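Local structure of putative histidinol-phosphate aminotransferase (3LY1) at residues Ala183-Asp188 and Ser212-Met217; Asp270-Ile275 and Gln336-Val341. The protein binds pyridoxal 5'-phosphate and probably works as an aminotransferase, possibly on histidinol phosphate. All blocks are in the same frame, centred on the assembly; numbering follows the deposited sequence. Where two conformers were deposited one is given.

Contact 1: residues Ala183-Asp188 and Ser212-Met217. With PLP (pyridoxal-5'-phosphate), chain E; EDO (1,2-ethanediol), chain H.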
ATOM      1  N   ALA A 183      13.516  -8.842 -14.340  1.00 14.58           N
ATOM      2  CA  ALA A 183      14.525  -8.516 -15.367  1.00 14.99           C
ATOM      3  C   ALA A 183      15.970  -8.790 -14.923  1.00 14.83           C
ATOM      4  O   ALA A 183      16.787  -9.179 -15.737  1.00 14.14           O
ATOM      5  CB  ALA A 183      14.389  -7.077 -15.829  1.00 15.45           C
ATOM      6  N   GLU A 184      16.279  -8.658 -13.641  1.00 14.99           N
ATOM      7  CA  GLU A 184      17.654  -8.901 -13.192  1.00 15.96           C
ATOM      8  C   GLU A 184      18.143 -10.361 -13.283  1.00 16.35           C
ATOM      9  O   GLU A 184      19.343 -10.624 -13.238  1.00 17.41           O
ATOM     10  CB  GLU A 184      17.865  -8.350 -11.776  1.00 16.97           C
ATOM     11  CG  GLU A 184      17.771  -6.811 -11.679  1.00 17.17           C
ATOM     12  CD  GLU A 184      16.356  -6.257 -11.471  1.00 20.23           C
ATOM     13  OE1 GLU A 184      15.364  -6.997 -11.599  1.00 19.60           O
ATOM     14  OE2 GLU A 184      16.238  -5.043 -11.192  1.00 23.10           O
ATOM     15  N   PHE A 185      17.230 -11.303 -13.432  1.00 17.15           N
ATOM     16  CA  PHE A 185      17.578 -12.710 -13.599  1.00 16.04           C
ATOM     17  C   PHE A 185      17.986 -13.048 -15.034  1.00 16.56           C
ATOM     18  O   PHE A 185      18.483 -14.148 -15.276  1.00 17.40           O
ATOM     19  CB  PHE A 185      16.373 -13.577 -13.234  1.00 16.03           C
ATOM     20  CG  PHE A 185      15.995 -13.528 -11.786  1.00 15.89           C
ATOM     21  CD1 PHE A 185      16.802 -14.094 -10.824  1.00 16.28           C
ATOM     22  CD2 PHE A 185      14.794 -12.974 -11.392  1.00 14.06           C
ATOM     23  CE1 PHE A 185      16.445 -14.064  -9.483  1.00 16.26           C
ATOM     24  CE2 PHE A 185      14.424 -12.939 -10.071  1.00 14.63           C
ATOM     25  CZ  PHE A 185      15.250 -13.484  -9.100  1.00 14.04           C
ATOM     26  N   VAL A 186      17.733 -12.135 -15.985  1.00 17.05           N
ATOM     27  CA  VAL A 186      17.808 -12.464 -17.413  1.00 16.93           C
ATOM     28  C   VAL A 186      19.256 -12.751 -17.842  1.00 17.64           C
ATOM     29  O   VAL A 186      20.185 -12.062 -17.421  1.00 17.82           O
ATOM     30  CB  VAL A 186      17.207 -11.343 -18.321  1.00 16.10           C
ATOM     31  CG1 VAL A 186      17.556 -11.632 -19.776  1.00 16.27           C
ATOM     32  CG2 VAL A 186      15.630 -11.211 -18.148  1.00 15.76           C
ATOM     33  N   ASN A 187      19.432 -13.799 -18.653  1.00 18.60           N
ATOM     34  CA  ASN A 187      20.740 -14.098 -19.282  1.00 19.49           C
ATOM     35  C   ASN A 187      20.746 -13.788 -20.785  1.00 19.69           C
ATOM     36  O   ASN A 187      21.774 -13.542 -21.356  1.00 20.33           O
ATOM     37  CB  ASN A 187      21.106 -15.570 -19.033  1.00 19.36           C
ATOM     38  CG  ASN A 187      21.580 -15.805 -17.598  1.00 20.64           C
ATOM     39  OD1 ASN A 187      22.614 -15.274 -17.191  1.00 21.82           O
ATOM     40  ND2 ASN A 187      20.794 -16.548 -16.813  1.00 21.57           N
ATOM     41  N   ASP A 188      19.587 -13.804 -21.417  1.00 18.42           N
ATOM     42  CA  ASP A 188      19.495 -13.630 -22.873  1.00 18.63           C
ATOM     43  C   ASP A 188      19.961 -12.216 -23.289  1.00 18.75           C
ATOM     44  O   ASP A 188      19.376 -11.230 -22.856  1.00 18.62           O
ATOM     45  CB  ASP A 188      18.040 -13.861 -23.281  1.00 18.63           C
ATOM     46  CG  ASP A 188      17.849 -14.062 -24.771  1.00 18.62           C
ATOM     47  OD1 ASP A 188      18.567 -13.422 -25.554  1.00 18.91           O
ATOM     48  OD2 ASP A 188      16.930 -14.849 -25.144  1.00 17.59           O
ATOM     49  N   SER A 212      10.510  -7.260  -4.936  1.00 15.54           N
ATOM     50  CA  SER A 212       9.939  -8.519  -4.479  1.00 16.02           C
ATOM     51  C   SER A 212      10.705  -9.757  -5.006  1.00 16.45           C
ATOM     52  O   SER A 212      10.491 -10.834  -4.492  1.00 16.98           O
ATOM     53  CB  SER A 212       8.476  -8.632  -4.891  1.00 16.34           C
ATOM     54  OG  SER A 212       7.640  -7.758  -4.178  1.00 16.78           O
ATOM     55  N   LYS A 213      11.567  -9.607  -6.012  1.00 15.41           N
ATOM     56  CA  LYS A 213      12.133 -10.777  -6.724  1.00 16.03           C
ATOM     57  C   LYS A 213      13.648 -10.889  -6.533  1.00 15.73           C
ATOM     58  O   LYS A 213      14.069 -11.473  -5.547  1.00 15.27           O
ATOM     59  CB  LYS A 213      11.694 -10.796  -8.185  1.00 16.57           C
ATOM     60  CG  LYS A 213      10.158 -10.594  -8.399  1.00 16.93           C
ATOM     61  CD  LYS A 213       9.278 -11.687  -7.812  1.00 18.62           C
ATOM     62  CE  LYS A 213       7.790 -11.389  -7.938  1.00 22.75           C
ATOM     63  NZ  LYS A 213       6.937 -12.482  -7.366  1.00 26.40           N
ATOM     64  N   ILE A 214      14.473 -10.289  -7.378  1.00 16.54           N
ATOM     65  CA  ILE A 214      15.930 -10.411  -7.161  1.00 16.64           C
ATOM     66  C   ILE A 214      16.299  -9.946  -5.738  1.00 16.77           C
ATOM     67  O   ILE A 214      17.147 -10.577  -5.075  1.00 16.57           O
ATOM     68  CB  ILE A 214      16.782  -9.664  -8.235  1.00 16.21           C
ATOM     69  CG1 ILE A 214      18.269 -10.049  -8.136  1.00 19.74           C
ATOM     70  CG2 ILE A 214      16.640  -8.186  -8.129  1.00 17.41           C
ATOM     71  CD1 ILE A 214      18.703 -11.088  -9.114  1.00 18.61           C
ATOM     72  N   HIS A 215      15.655  -8.867  -5.266  1.00 16.31           N
ATOM     73  CA  HIS A 215      15.967  -8.308  -3.956  1.00 16.15           C
ATOM     74  C   HIS A 215      15.320  -9.101  -2.820  1.00 15.50           C
ATOM     75  O   HIS A 215      15.544  -8.801  -1.666  1.00 16.12           O
ATOM     76  CB  HIS A 215      15.549  -6.828  -3.863  1.00 17.24           C
ATOM     77  CG  HIS A 215      16.411  -5.888  -4.665  1.00 17.22           C
ATOM     78  ND1 HIS A 215      17.544  -5.309  -4.152  1.00 19.80           N
ATOM     79  CD2 HIS A 215      16.292  -5.426  -5.934  1.00 19.72           C
ATOM     80  CE1 HIS A 215      18.083  -4.520  -5.064  1.00 21.06           C
ATOM     81  NE2 HIS A 215      17.346  -4.577  -6.155  1.00 17.27           N
ATOM     82  N   ALA A 216      14.484 -10.080  -3.134  1.00 15.34           N
ATOM     83  CA  ALA A 216      13.969 -11.015  -2.116  1.00 16.35           C
ATOM     84  C   ALA A 216      13.115 -10.363  -1.012  1.00 16.43           C
ATOM     85  O   ALA A 216      13.139 -10.811   0.121  1.00 17.78           O
ATOM     86  CB  ALA A 216      15.143 -11.829  -1.483  1.00 15.12           C
HETATM   87  N   MSE A 217      12.316  -9.358  -1.356  1.00 16.93           N
HETATM   88  CA  MSE A 217      11.544  -8.614  -0.350  1.00 17.12           C
HETATM   89  C   MSE A 217      10.043  -8.583  -0.662  1.00 17.30           C
HETATM   90  O   MSE A 217       9.366  -7.583  -0.344  1.00 17.31           O
HETATM   91  CB  MSE A 217      12.074  -7.178  -0.260  1.00 17.91           C
HETATM   92  CG  MSE A 217      13.523  -7.060   0.107  1.00 17.57           C
HETATM   93 SE   MSE A 217      14.300  -5.186  -0.031  0.75 18.21          SE
HETATM   94  CE  MSE A 217      12.861  -4.356   0.469  1.00  2.00           C
TER
HETATM   95  N1  PLP E 500       4.445  -8.179 -12.110  1.00 22.27           N
HETATM   96  C2  PLP E 500       4.674  -9.519 -12.344  1.00 23.66           C
HETATM   97  C2A PLP E 500       5.008  -9.960 -13.748  1.00 21.62           C
HETATM   98  C3  PLP E 500       4.553 -10.413 -11.280  1.00 23.38           C
HETATM   99  O3  PLP E 500       4.760 -11.734 -11.514  1.00 23.50           O
HETATM  100  C4  PLP E 500       4.205  -9.938  -9.996  1.00 29.17           C
HETATM  101  C4A PLP E 500       4.199 -10.867  -8.810  1.00 33.61           C
HETATM  102  O4A PLP E 500       3.570 -11.903  -8.955  1.00 41.58           O
HETATM  103  C5  PLP E 500       3.966  -8.575  -9.783  1.00 23.83           C
HETATM  104  C6  PLP E 500       4.081  -7.716 -10.877  1.00 22.61           C
HETATM  105  C5A PLP E 500       3.574  -8.015  -8.433  1.00 26.61           C
HETATM  106  O4P PLP E 500       4.561  -8.195  -7.400  1.00 24.18           O
HETATM  107  P   PLP E 500       4.719  -7.138  -6.215  1.00 23.16           P
HETATM  108  O1P PLP E 500       3.421  -6.481  -5.866  1.00 23.75           O
HETATM  109  O2P PLP E 500       5.742  -6.186  -6.775  1.00 25.58           O
HETATM  110  O3P PLP E 500       5.280  -8.010  -5.103  1.00 27.13           O
HETATM  111  C1  EDO H   2      15.353  -1.826  -7.904  1.00 40.92           C
HETATM  112  O1  EDO H   2      15.008  -2.316  -9.195  1.00 40.07           O
HETATM  113  C2  EDO H   2      16.627  -1.006  -8.029  1.00 40.94           C
HETATM  114  O2  EDO H   2      17.726  -1.909  -8.025  1.00 42.85           O
HETATM  115  O   HOH W   1      13.822  -8.622  -9.941  1.00 20.05           O
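I214 packs against both E184 and F185, and this trio makes up the tight part of the contact. I214 CG1 stands anti to the backbone N (chi1 -169°), which carries CD1 over one face of the F185 ring: a CH-pi contact with CD1 4.1 Å from the ring centroid. The far rim of the same ring reaches the backbone, F185 CZ lying 3.7 Å from I214 CA, while K213 CB comes up at the ring's edge. I214 CD1 also touches E184 CB, and I214 CG2 adds its own contacts, 3.9 Å from E184 CB and close to the carboxylate end, because the glutamate chain bends at chi2 (87°) and passes over CG2 at a slant.

No direct hydrogen bond joins the two segments. On the looser, polar side a water takes over, donating to E184 OE1 at 2.8 Å and accepting from I214 N at 3.1 Å. E184 OE2 pairs with K209 in a salt bridge, so both carboxylate oxygens are held. Beyond lies a 1,2-ethanediol, probably from the crystallisation liquor, whose O2 is hydrogen-bonded to H215 NE2.

K213 starts at the F185 edge but runs off to the cofactor, where its NZ stops 3.5 Å from PLP C4A. That is the place of the Schiff-base lysine in fold-type I aminotransferases, here modelled without a covalent link; Y48 of the second subunit hydrogen-bonds NZ. One residue earlier, S212 OG donates to PLP O3P at 2.5 Å.

The type I turn K213-A216 sends its first side chain to the cofactor and its second, I214, into the apolar packing. Both segments are loops following neighbouring parallel strands of the large mixed sheet, 174-179 and 205-210, and helix 259-283 covers them, with N269 against F185 and I262 against I214.

Contact 2: residues Asp270-Ile275 and Gln336-Val341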
ATOM      1  N   ASP A 270      20.394 -19.306 -11.059  1.00 16.81           N
ATOM      2  CA  ASP A 270      20.943 -19.972 -12.239  1.00 17.54           C
ATOM      3  C   ASP A 270      21.265 -21.433 -11.946  1.00 17.31           C
ATOM      4  O   ASP A 270      20.991 -22.298 -12.768  1.00 17.34           O
ATOM      5  CB  ASP A 270      22.227 -19.273 -12.730  1.00 17.07           C
ATOM      6  CG  ASP A 270      21.963 -17.899 -13.393  1.00 19.26           C
ATOM      7  OD1 ASP A 270      20.867 -17.672 -13.974  1.00 18.12           O
ATOM      8  OD2 ASP A 270      22.883 -17.051 -13.367  1.00 15.39           O
ATOM      9  N   VAL A 271      21.874 -21.692 -10.789  1.00 17.19           N
ATOM     10  CA  VAL A 271      22.183 -23.049 -10.380  1.00 17.31           C
ATOM     11  C   VAL A 271      20.886 -23.871 -10.235  1.00 17.64           C
ATOM     12  O   VAL A 271      20.830 -24.998 -10.704  1.00 16.37           O
ATOM     13  CB  VAL A 271      22.982 -23.081  -9.066  1.00 17.82           C
ATOM     14  CG1 VAL A 271      23.180 -24.549  -8.586  1.00 18.61           C
ATOM     15  CG2 VAL A 271      24.347 -22.329  -9.234  1.00 16.57           C
ATOM     16  N   SER A 272      19.879 -23.309  -9.560  1.00 16.31           N
ATOM     17  CA  SER A 272      18.625 -24.008  -9.349  1.00 18.25           C
ATOM     18  C   SER A 272      17.950 -24.343 -10.679  1.00 17.73           C
ATOM     19  O   SER A 272      17.404 -25.435 -10.834  1.00 18.49           O
ATOM     20  CB  SER A 272      17.676 -23.197  -8.470  1.00 18.08           C
ATOM     21  OG  SER A 272      18.177 -23.176  -7.139  1.00 23.37           O
ATOM     22  N   ARG A 273      17.985 -23.391 -11.627  1.00 17.74           N
ATOM     23  CA  ARG A 273      17.399 -23.586 -12.945  1.00 16.44           C
ATOM     24  C   ARG A 273      17.982 -24.823 -13.637  1.00 16.44           C
ATOM     25  O   ARG A 273      17.226 -25.666 -14.113  1.00 16.42           O
ATOM     26  CB  ARG A 273      17.633 -22.377 -13.851  1.00 16.35           C
ATOM     27  CG  ARG A 273      16.870 -22.468 -15.175  1.00 17.13           C
ATOM     28  CD  ARG A 273      17.209 -21.336 -16.144  1.00 19.11           C
ATOM     29  NE  ARG A 273      16.748 -20.001 -15.730  1.00 17.29           N
ATOM     30  CZ  ARG A 273      17.539 -19.019 -15.296  1.00 16.58           C
ATOM     31  NH1 ARG A 273      18.846 -19.190 -15.162  1.00 14.28           N
ATOM     32  NH2 ARG A 273      17.018 -17.856 -14.970  1.00 16.35           N
ATOM     33  N   GLN A 274      19.307 -24.918 -13.687  1.00 16.25           N
ATOM     34  CA  GLN A 274      19.938 -26.047 -14.364  0.50 16.97           C
ATOM     35  C   GLN A 274      19.580 -27.409 -13.718  1.00 17.19           C
ATOM     36  O   GLN A 274      19.457 -28.408 -14.427  1.00 17.45           O
ATOM     37  CB  GLN A 274      21.450 -25.827 -14.466  0.50 17.01           C
ATOM     38  CG  GLN A 274      21.815 -24.574 -15.295  0.50 16.58           C
ATOM     39  CD  GLN A 274      21.262 -24.621 -16.718  0.50 14.01           C
ATOM     40  OE1 GLN A 274      21.571 -25.534 -17.476  0.50 15.26           O
ATOM     41  NE2 GLN A 274      20.430 -23.647 -17.075  0.50  9.63           N
ATOM     42  N   ILE A 275      19.383 -27.438 -12.409  1.00 16.88           N
ATOM     43  CA  ILE A 275      18.959 -28.675 -11.759  1.00 17.45           C
ATOM     44  C   ILE A 275      17.584 -29.123 -12.241  1.00 17.22           C
ATOM     45  O   ILE A 275      17.375 -30.292 -12.537  1.00 17.20           O
ATOM     46  CB  ILE A 275      18.937 -28.532 -10.235  1.00 18.37           C
ATOM     47  CG1 ILE A 275      20.372 -28.365  -9.741  1.00 17.47           C
ATOM     48  CG2 ILE A 275      18.292 -29.773  -9.547  1.00 17.67           C
ATOM     49  CD1 ILE A 275      20.465 -27.956  -8.270  1.00 19.08           C
ATOM     50  N   GLN A 336      19.364 -26.939  -3.164  1.00 16.90           N
ATOM     51  CA  GLN A 336      19.067 -28.168  -2.426  0.50 17.12           C
ATOM     52  C   GLN A 336      17.588 -28.504  -2.530  1.00 16.94           C
ATOM     53  O   GLN A 336      17.231 -29.683  -2.675  1.00 15.75           O
ATOM     54  CB  GLN A 336      19.488 -28.085  -0.968  0.50 17.50           C
ATOM     55  CG  GLN A 336      20.984 -28.260  -0.753  0.50 18.64           C
ATOM     56  CD  GLN A 336      21.377 -27.915   0.658  0.50 20.30           C
ATOM     57  OE1 GLN A 336      21.417 -26.740   1.031  0.50 22.47           O
ATOM     58  NE2 GLN A 336      21.651 -28.929   1.460  0.50 20.96           N
ATOM     59  N   GLU A 337      16.709 -27.496  -2.519  1.00 17.24           N
ATOM     60  CA  GLU A 337      15.290 -27.793  -2.694  1.00 17.12           C
ATOM     61  C   GLU A 337      15.026 -28.380  -4.095  1.00 16.75           C
ATOM     62  O   GLU A 337      14.178 -29.275  -4.256  1.00 16.38           O
ATOM     63  CB  GLU A 337      14.418 -26.559  -2.446  1.00 18.25           C
ATOM     64  CG  GLU A 337      14.296 -26.118  -0.982  1.00 19.91           C
ATOM     65  CD  GLU A 337      13.558 -24.778  -0.828  1.00 22.64           C
ATOM     66  OE1 GLU A 337      13.536 -23.959  -1.792  1.00 20.80           O
ATOM     67  OE2 GLU A 337      13.000 -24.546   0.267  1.00 25.35           O
HETATM   68  N   MSE A 338      15.694 -27.848  -5.115  1.00 16.56           N
HETATM   69  CA  MSE A 338      15.404 -28.242  -6.492  0.50 16.56           C
HETATM   70  C   MSE A 338      15.979 -29.619  -6.808  1.00 16.66           C
HETATM   71  O   MSE A 338      15.390 -30.358  -7.590  1.00 16.62           O
HETATM   72  CB  MSE A 338      15.890 -27.193  -7.507  0.50 16.57           C
HETATM   73  CG  MSE A 338      15.092 -25.910  -7.462  0.50 16.21           C
HETATM   74 SE   MSE A 338      13.202 -26.165  -7.020  0.38 18.04          SE
HETATM   75  CE  MSE A 338      12.571 -27.101  -8.628  0.50 15.69           C
ATOM     76  N   GLN A 339      17.118 -29.962  -6.197  1.00 16.86           N
ATOM     77  CA  GLN A 339      17.625 -31.344  -6.256  1.00 16.47           C
ATOM     78  C   GLN A 339      16.623 -32.359  -5.666  1.00 16.34           C
ATOM     79  O   GLN A 339      16.377 -33.426  -6.229  1.00 15.99           O
ATOM     80  CB  GLN A 339      18.978 -31.494  -5.560  1.00 17.14           C
ATOM     81  CG  GLN A 339      19.539 -32.895  -5.738  1.00 18.86           C
ATOM     82  CD  GLN A 339      19.855 -33.200  -7.200  1.00 21.14           C
ATOM     83  OE1 GLN A 339      20.450 -32.374  -7.891  1.00 21.42           O
ATOM     84  NE2 GLN A 339      19.439 -34.380  -7.679  1.00 21.84           N
ATOM     85  N   TRP A 340      16.041 -32.029  -4.531  1.00 16.15           N
ATOM     86  CA  TRP A 340      15.068 -32.905  -3.920  1.00 16.48           C
ATOM     87  C   TRP A 340      13.799 -32.996  -4.795  1.00 16.23           C
ATOM     88  O   TRP A 340      13.218 -34.104  -5.003  1.00 14.32           O
ATOM     89  CB  TRP A 340      14.729 -32.385  -2.529  1.00 17.15           C
ATOM     90  CG  TRP A 340      14.064 -33.375  -1.704  1.00 20.37           C
ATOM     91  CD1 TRP A 340      14.660 -34.291  -0.867  1.00 23.03           C
ATOM     92  CD2 TRP A 340      12.669 -33.602  -1.626  1.00 21.41           C
ATOM     93  NE1 TRP A 340      13.697 -35.059  -0.268  1.00 24.58           N
ATOM     94  CE2 TRP A 340      12.467 -34.655  -0.719  1.00 22.97           C
ATOM     95  CE3 TRP A 340      11.564 -33.012  -2.232  1.00 25.62           C
ATOM     96  CZ2 TRP A 340      11.191 -35.144  -0.409  1.00 27.55           C
ATOM     97  CZ3 TRP A 340      10.284 -33.495  -1.919  1.00 28.09           C
ATOM     98  CH2 TRP A 340      10.116 -34.552  -1.012  1.00 26.40           C
ATOM     99  N   VAL A 341      13.395 -31.845  -5.339  1.00 15.90           N
ATOM    100  CA  VAL A 341      12.215 -31.829  -6.199  1.00 15.62           C
ATOM    101  C   VAL A 341      12.471 -32.642  -7.479  1.00 16.05           C
ATOM    102  O   VAL A 341      11.610 -33.457  -7.875  1.00 16.12           O
ATOM    103  CB  VAL A 341      11.705 -30.398  -6.549  1.00 16.16           C
ATOM    104  CG1 VAL A 341      10.589 -30.454  -7.609  1.00 14.90           C
ATOM    105  CG2 VAL A 341      11.161 -29.719  -5.288  1.00 16.23           C
TER
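I275 and M338, a selenomethionine, make the apolar contact between the two helices. I275 is directed toward the other helix, and its CG2, anti to the backbone N, lies 4.1 Å from M338 CB. The same I275 CG2 also rests on the main chain there, 3.5 Å from M338 O and 3.6 Å from Q339 N. One turn earlier S272 CB meets M338 CG at 3.9 Å in the conformer given. Q339 closes the outer side: bent at chi2 (65°), it brings OE1 back to 3.8 Å from I275 CG2.

The axes of the two segments run almost exactly parallel, 5° apart, at 8.8 Å. They belong to helices 259-283 and 335-350, which pack side by side in the C-terminal part of the chain; this part probably forms the small domain, as in other fold-type I aminotransferases.

Polar groups bond elsewhere, and no hydrogen bond crosses between the segments. S272 OG bonds to G333 O just ahead of the second helix, and Q339 NE2 to D343 on its own helix. Within 270-275, R273 NH1 forms a salt bridge to D270 OD1 at 2.8 Å, the oxygen lying in the guanidinium plane.

From the N terminus, the chain runs through most of the large sheet before 183-188, then returns by strand 205-210 to 212-217, and contact 1 closes a short loop of 23 intervening residues. Contact 2 opens only afterwards, on helix 259-283, and closes a longer loop of 60 residues when helix 335-350 arrives. The two are thus in series, neither nested nor crossing. Their centres are about 17 Å apart, yet helix 259-283 is shared, its earlier turns facing contact 1 and its 270-275 turn contact 2. A probable hydrogen bond from N187 ND2 to D270 OD1, 3.1 Å, joins them directly, tying the cofactor-side loops to the C-terminal part.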